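Local coordinates for uncharacterized protein (Leishmania infantum, PDB 4TYZ), which is of unknown function but may bind or transfer sterols, this chain being its C-terminal GRAM domain of the PH-like clan, at residues H54-I66 against I78-L90. Residues are numbered along the deposited sequence; the frame is centred on the assembly and turned at random.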
loop_
_atom_site.group_PDB
_atom_site.type_symbol
_atom_site.label_atom_id
_atom_site.label_comp_id
_atom_site.label_asym_id
_atom_site.label_seq_id
_atom_site.Cartn_x
_atom_site.Cartn_y
_atom_site.Cartn_z
ATOM N N HIS A 54 0.696 -10.488 -2.535
ATOM C CA HIS A 54 0.029 -9.255 -2.918
ATOM C C HIS A 54 -1.269 -9.112 -2.148
ATOM O O HIS A 54 -1.799 -10.089 -1.621
ATOM C CB HIS A 54 -0.256 -9.246 -4.425
ATOM C CG HIS A 54 -1.185 -10.328 -4.870
ATOM N ND1 HIS A 54 -0.779 -11.640 -5.034
ATOM C CD2 HIS A 54 -2.501 -10.309 -5.185
ATOM C CE1 HIS A 54 -1.798 -12.371 -5.433
ATOM N NE2 HIS A 54 -2.862 -11.586 -5.536
ATOM N N PHE A 55 -1.794 -7.896 -2.085
ATOM C CA PHE A 55 -3.123 -7.711 -1.519
ATOM C C PHE A 55 -3.827 -6.563 -2.224
ATOM O O PHE A 55 -3.195 -5.740 -2.881
ATOM C CB PHE A 55 -3.073 -7.469 0.015
ATOM C CG PHE A 55 -2.467 -6.140 0.434
ATOM C CD1 PHE A 55 -3.185 -4.952 0.324
ATOM C CD2 PHE A 55 -1.186 -6.088 0.976
ATOM C CE1 PHE A 55 -2.621 -3.729 0.717
ATOM C CE2 PHE A 55 -0.630 -4.882 1.389
ATOM C CZ PHE A 55 -1.336 -3.704 1.254
ATOM N N SER A 56 -5.144 -6.523 -2.081
ATOM C CA SER A 56 -5.909 -5.352 -2.501
ATOM C C SER A 56 -7.022 -5.153 -1.507
ATOM O O SER A 56 -7.688 -6.115 -1.113
ATOM C CB SER A 56 -6.466 -5.505 -3.918
ATOM O OG SER A 56 -7.296 -6.653 -4.014
ATOM N N ILE A 57 -7.212 -3.908 -1.092
ATOM C CA ILE A 57 -8.244 -3.591 -0.126
ATOM C C ILE A 57 -8.979 -2.341 -0.587
ATOM O O ILE A 57 -8.373 -1.384 -1.058
ATOM C CB ILE A 57 -7.650 -3.411 1.291
ATOM C CG1 ILE A 57 -8.757 -3.067 2.285
ATOM C CG2 ILE A 57 -6.578 -2.368 1.304
ATOM C CD1 ILE A 57 -8.351 -3.279 3.704
ATOM N N GLU A 58 -10.304 -2.382 -0.514
ATOM C CA GLU A 58 -11.099 -1.230 -0.928
ATOM C C GLU A 58 -11.015 -0.151 0.148
ATOM O O GLU A 58 -10.939 -0.474 1.327
ATOM C CB GLU A 58 -12.562 -1.650 -1.151
ATOM C CG GLU A 58 -13.145 -1.330 -2.523
ATOM C CD GLU A 58 -13.802 0.053 -2.600
ATOM O OE1 GLU A 58 -13.705 0.832 -1.625
ATOM O OE2 GLU A 58 -14.426 0.363 -3.645
ATOM N N TYR A 59 -11.018 1.125 -0.230
ATOM C CA TYR A 59 -11.002 2.156 0.805
ATOM C C TYR A 59 -12.182 2.028 1.767
ATOM O O TYR A 59 -12.058 2.401 2.940
ATOM C CB TYR A 59 -10.978 3.563 0.196
ATOM C CG TYR A 59 -9.711 3.789 -0.571
ATOM C CD1 TYR A 59 -8.488 3.858 0.082
ATOM C CD2 TYR A 59 -9.733 3.888 -1.959
ATOM C CE1 TYR A 59 -7.309 4.020 -0.647
ATOM C CE2 TYR A 59 -8.576 4.064 -2.679
ATOM C CZ TYR A 59 -7.373 4.127 -2.020
ATOM O OH TYR A 59 -6.221 4.304 -2.753
ATOM N N ASP A 60 -13.307 1.468 1.308
ATOM C CA ASP A 60 -14.453 1.345 2.208
ATOM C C ASP A 60 -14.290 0.172 3.183
ATOM O O ASP A 60 -15.158 -0.067 4.024
ATOM C CB ASP A 60 -15.799 1.276 1.423
ATOM C CG ASP A 60 -16.007 -0.008 0.594
ATOM O OD1 ASP A 60 -15.191 -0.945 0.623
ATOM O OD2 ASP A 60 -17.071 -0.080 -0.091
ATOM N N GLU A 61 -13.152 -0.517 3.097
ATOM C CA GLU A 61 -12.786 -1.584 4.025
ATOM C C GLU A 61 -11.745 -1.117 5.048
ATOM O O GLU A 61 -11.391 -1.858 5.963
ATOM C CB GLU A 61 -12.237 -2.793 3.255
ATOM C CG GLU A 61 -13.275 -3.446 2.349
ATOM C CD GLU A 61 -12.739 -4.663 1.599
ATOM O OE1 GLU A 61 -13.364 -5.741 1.704
ATOM O OE2 GLU A 61 -11.722 -4.547 0.877
ATOM N N ILE A 62 -11.257 0.105 4.873
ATOM C CA ILE A 62 -10.173 0.631 5.709
ATOM C C ILE A 62 -10.747 1.479 6.837
ATOM O O ILE A 62 -11.476 2.436 6.594
ATOM C CB ILE A 62 -9.179 1.463 4.881
ATOM C CG1 ILE A 62 -8.437 0.548 3.900
ATOM C CG2 ILE A 62 -8.181 2.191 5.797
ATOM C CD1 ILE A 62 -7.523 1.289 2.949
ATOM N N LYS A 63 -10.418 1.104 8.070
ATOM C CA LYS A 63 -10.915 1.804 9.250
ATOM C C LYS A 63 -10.029 2.982 9.652
ATOM O O LYS A 63 -10.520 4.020 10.112
ATOM C CB LYS A 63 -11.038 0.816 10.421
ATOM C CG LYS A 63 -11.487 1.435 11.747
ATOM C CD LYS A 63 -11.556 0.360 12.823
ATOM C CE LYS A 63 -12.177 0.894 14.102
ATOM N NZ LYS A 63 -12.404 -0.190 15.096
ATOM N N ASP A 64 -8.719 2.823 9.486
ATOM C CA ASP A 64 -7.772 3.857 9.908
ATOM C C ASP A 64 -6.458 3.673 9.184
ATOM O O ASP A 64 -6.129 2.583 8.743
ATOM C CB ASP A 64 -7.563 3.821 11.433
ATOM C CG ASP A 64 -7.023 5.127 11.990
ATOM O OD1 ASP A 64 -6.947 6.124 11.236
ATOM O OD2 ASP A 64 -6.699 5.165 13.204
ATOM N N ILE A 65 -5.719 4.767 9.043
ATOM C CA ILE A 65 -4.401 4.760 8.415
ATOM C C ILE A 65 -3.505 5.615 9.294
ATOM O O ILE A 65 -3.804 6.790 9.527
ATOM C CB ILE A 65 -4.432 5.309 6.977
ATOM C CG1 ILE A 65 -5.418 4.513 6.126
ATOM C CG2 ILE A 65 -3.031 5.284 6.352
ATOM C CD1 ILE A 65 -5.525 4.987 4.680
ATOM N N ILE A 66 -2.424 5.022 9.797
ATOM C CA ILE A 66 -1.534 5.688 10.749
ATOM C C ILE A 66 -0.141 5.871 10.159
ATOM O O ILE A 66 0.407 4.935 9.572
ATOM C CB ILE A 66 -1.421 4.878 12.044
ATOM C CG1 ILE A 66 -2.795 4.785 12.719
ATOM C CG2 ILE A 66 -0.384 5.477 12.969
ATOM C CD1 ILE A 66 -2.802 3.900 13.947
ATOM N N ILE A 78 3.850 2.889 7.425
ATOM C CA ILE A 78 2.444 3.251 7.463
ATOM C C ILE A 78 1.670 2.013 7.888
ATOM O O ILE A 78 1.946 0.908 7.419
ATOM C CB ILE A 78 1.925 3.733 6.089
ATOM C CG1 ILE A 78 2.579 5.063 5.725
ATOM C CG2 ILE A 78 0.391 3.861 6.095
ATOM C CD1 ILE A 78 2.270 5.532 4.303
ATOM N N GLU A 79 0.709 2.196 8.780
ATOM C CA GLU A 79 -0.112 1.085 9.235
ATOM C C GLU A 79 -1.544 1.262 8.779
ATOM O O GLU A 79 -2.143 2.319 8.972
ATOM C CB GLU A 79 -0.074 0.963 10.753
ATOM C CG GLU A 79 1.300 0.707 11.310
ATOM C CD GLU A 79 1.311 0.722 12.822
ATOM O OE1 GLU A 79 0.417 0.092 13.428
ATOM O OE2 GLU A 79 2.206 1.375 13.403
ATOM N N VAL A 80 -2.089 0.216 8.166
ATOM C CA VAL A 80 -3.464 0.252 7.677
ATOM C C VAL A 80 -4.320 -0.702 8.495
ATOM O O VAL A 80 -4.031 -1.893 8.568
ATOM C CB VAL A 80 -3.541 -0.121 6.190
ATOM C CG1 VAL A 80 -4.999 -0.147 5.723
ATOM C CG2 VAL A 80 -2.723 0.853 5.359
ATOM N N LYS A 81 -5.349 -0.161 9.139
ATOM C CA LYS A 81 -6.247 -0.962 9.955
ATOM C C LYS A 81 -7.545 -1.183 9.205
ATOM O O LYS A 81 -8.133 -0.236 8.690
ATOM C CB LYS A 81 -6.528 -0.280 11.296
ATOM C CG LYS A 81 -5.290 -0.031 12.145
ATOM C CD LYS A 81 -5.660 0.655 13.456
ATOM C CE LYS A 81 -6.730 -0.129 14.204
ATOM N NZ LYS A 81 -7.200 0.570 15.435
ATOM N N THR A 82 -7.995 -2.432 9.149
ATOM C CA THR A 82 -9.234 -2.719 8.432
ATOM C C THR A 82 -10.442 -2.773 9.363
ATOM O O THR A 82 -10.302 -2.849 10.584
ATOM C CB THR A 82 -9.150 -4.043 7.663
ATOM O OG1 THR A 82 -9.244 -5.138 8.575
ATOM C CG2 THR A 82 -7.830 -4.139 6.919
ATOM N N HIS A 83 -11.635 -2.735 8.780
ATOM C CA HIS A 83 -12.856 -2.812 9.565
ATOM C C HIS A 83 -13.042 -4.197 10.167
ATOM O O HIS A 83 -13.818 -4.371 11.106
ATOM C CB HIS A 83 -14.072 -2.435 8.717
ATOM C CG HIS A 83 -14.221 -0.960 8.522
ATOM N ND1 HIS A 83 -14.424 -0.089 9.574
ATOM C CD2 HIS A 83 -14.187 -0.199 7.404
ATOM C CE1 HIS A 83 -14.506 1.144 9.108
ATOM N NE2 HIS A 83 -14.364 1.107 7.795
ATOM N N LEU A 84 -12.317 -5.174 9.635
ATOM C CA LEU A 84 -12.346 -6.529 10.180
ATOM C C LEU A 84 -11.239 -6.710 11.208
ATOM O O LEU A 84 -10.901 -7.834 11.578
ATOM C CB LEU A 84 -12.211 -7.564 9.061
ATOM C CG LEU A 84 -13.399 -7.653 8.098
ATOM C CD1 LEU A 84 -13.143 -8.686 7.011
ATOM C CD2 LEU A 84 -14.674 -7.977 8.854
ATOM N N ASN A 85 -10.689 -5.585 11.659
ATOM C CA ASN A 85 -9.612 -5.536 12.645
ATOM C C ASN A 85 -8.328 -6.258 12.244
ATOM O O ASN A 85 -7.623 -6.803 13.097
ATOM C CB ASN A 85 -10.101 -6.083 13.987
ATOM C CG ASN A 85 -11.141 -5.189 14.626
ATOM O OD1 ASN A 85 -10.842 -4.064 15.027
ATOM N ND2 ASN A 85 -12.371 -5.683 14.723
ATOM N N ASP A 86 -8.016 -6.254 10.952
ATOM C CA ASP A 86 -6.700 -6.683 10.507
ATOM C C ASP A 86 -5.786 -5.460 10.467
ATOM O O ASP A 86 -6.257 -4.333 10.312
ATOM C CB ASP A 86 -6.770 -7.353 9.131
ATOM C CG ASP A 86 -7.475 -8.700 9.167
ATOM O OD1 ASP A 86 -7.268 -9.457 10.140
ATOM O OD2 ASP A 86 -8.239 -9.001 8.223
ATOM N N THR A 87 -4.487 -5.671 10.633
ATOM C CA THR A 87 -3.542 -4.576 10.467
ATOM C C THR A 87 -2.506 -4.926 9.408
ATOM O O THR A 87 -1.886 -5.987 9.461
ATOM C CB THR A 87 -2.838 -4.225 11.778
ATOM O OG1 THR A 87 -3.818 -3.798 12.736
ATOM C CG2 THR A 87 -1.856 -3.104 11.560
ATOM N N ILE A 88 -2.348 -4.038 8.435
ATOM C CA ILE A 88 -1.357 -4.201 7.375
ATOM C C ILE A 88 -0.207 -3.246 7.632
ATOM O O ILE A 88 -0.429 -2.049 7.822
ATOM C CB ILE A 88 -1.949 -3.903 5.987
ATOM C CG1 ILE A 88 -3.150 -4.805 5.721
ATOM C CG2 ILE A 88 -0.870 -4.016 4.911
ATOM C CD1 ILE A 88 -3.992 -4.353 4.536
ATOM N N PHE A 89 1.010 -3.777 7.662
ATOM C CA PHE A 89 2.198 -2.969 7.915
ATOM C C PHE A 89 2.981 -2.747 6.629
ATOM O O PHE A 89 3.446 -3.705 6.000
ATOM C CB PHE A 89 3.091 -3.636 8.956
ATOM C CG PHE A 89 2.462 -3.753 10.313
ATOM C CD1 PHE A 89 2.533 -2.704 11.211
ATOM C CD2 PHE A 89 1.828 -4.921 10.696
ATOM C CE1 PHE A 89 1.971 -2.809 12.470
ATOM C CE2 PHE A 89 1.260 -5.034 11.963
ATOM C CZ PHE A 89 1.336 -3.975 12.844
ATOM N N LEU A 90 3.117 -1.485 6.234
ATOM C CA LEU A 90 3.926 -1.121 5.069
ATOM C C LEU A 90 5.114 -0.298 5.534
ATOM O O LEU A 90 4.961 0.667 6.275
ATOM C CB LEU A 90 3.105 -0.347 4.049
ATOM C CG LEU A 90 1.853 -1.072 3.563
ATOM C CD1 LEU A 90 0.946 -0.092 2.849
ATOM C CD2 LEU A 90 2.246 -2.211 2.646
HETATM O O HOH W 1 -12.427 -4.626 6.409
HETATM O O HOH W 2 -13.708 -2.265 13.684
#
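Lys81 O takes two backbone N-H groups at once, from Lys63 N at 2.7 Å and Asp64 N at 3.2 Å. Two residues facing one is a classic beta bulge, and it shifts the register of antiparallel strands 62-66 and 78-82 by one. Beyond it the ladder is regular: Lys81 N returns a bond to Asp64 O, and Ile66 and Glu79 pair through both their N-H and C=O groups. At the other end, His83 N reaches Glu61 O at 3.0 Å, and a water also donates to that oxygen. The bulge turns Lys63 toward the hairpin 78-90. Its CB lies over one face of the His83 imidazole, 3.9 Å from the ring centroid, while Asp60 O meets the ring edge. With CG anti to the backbone N (chi1 177°) and the chain extended, Lys63 runs on past the ring until NZ bonds a water at 2.8 Å.

On the apolar side, Ile62 packs on Val80 CG1 and Ile65 CG2 on Ile78 CG2. Ile57 CD1 presses tightly on Thr82 CG2, at 3.4 Å. Farther along, Ile88 CD1 sits over a face of the Phe55 ring, whose edge Leu90 CD2 approaches.

Strands 54-58 and 62-67 are the outermost of the seven-stranded antiparallel sheet of this PH-like fold; Phe55 and Ile57 bring the first against strands 87-91 and 78-82, while the bulged ladder fixes the other edge. Trp26 meets Phe55 edge-to-face, and helix 96-107 brings Met104 onto Ile65 and Trp107 NE1 to Ile62 O.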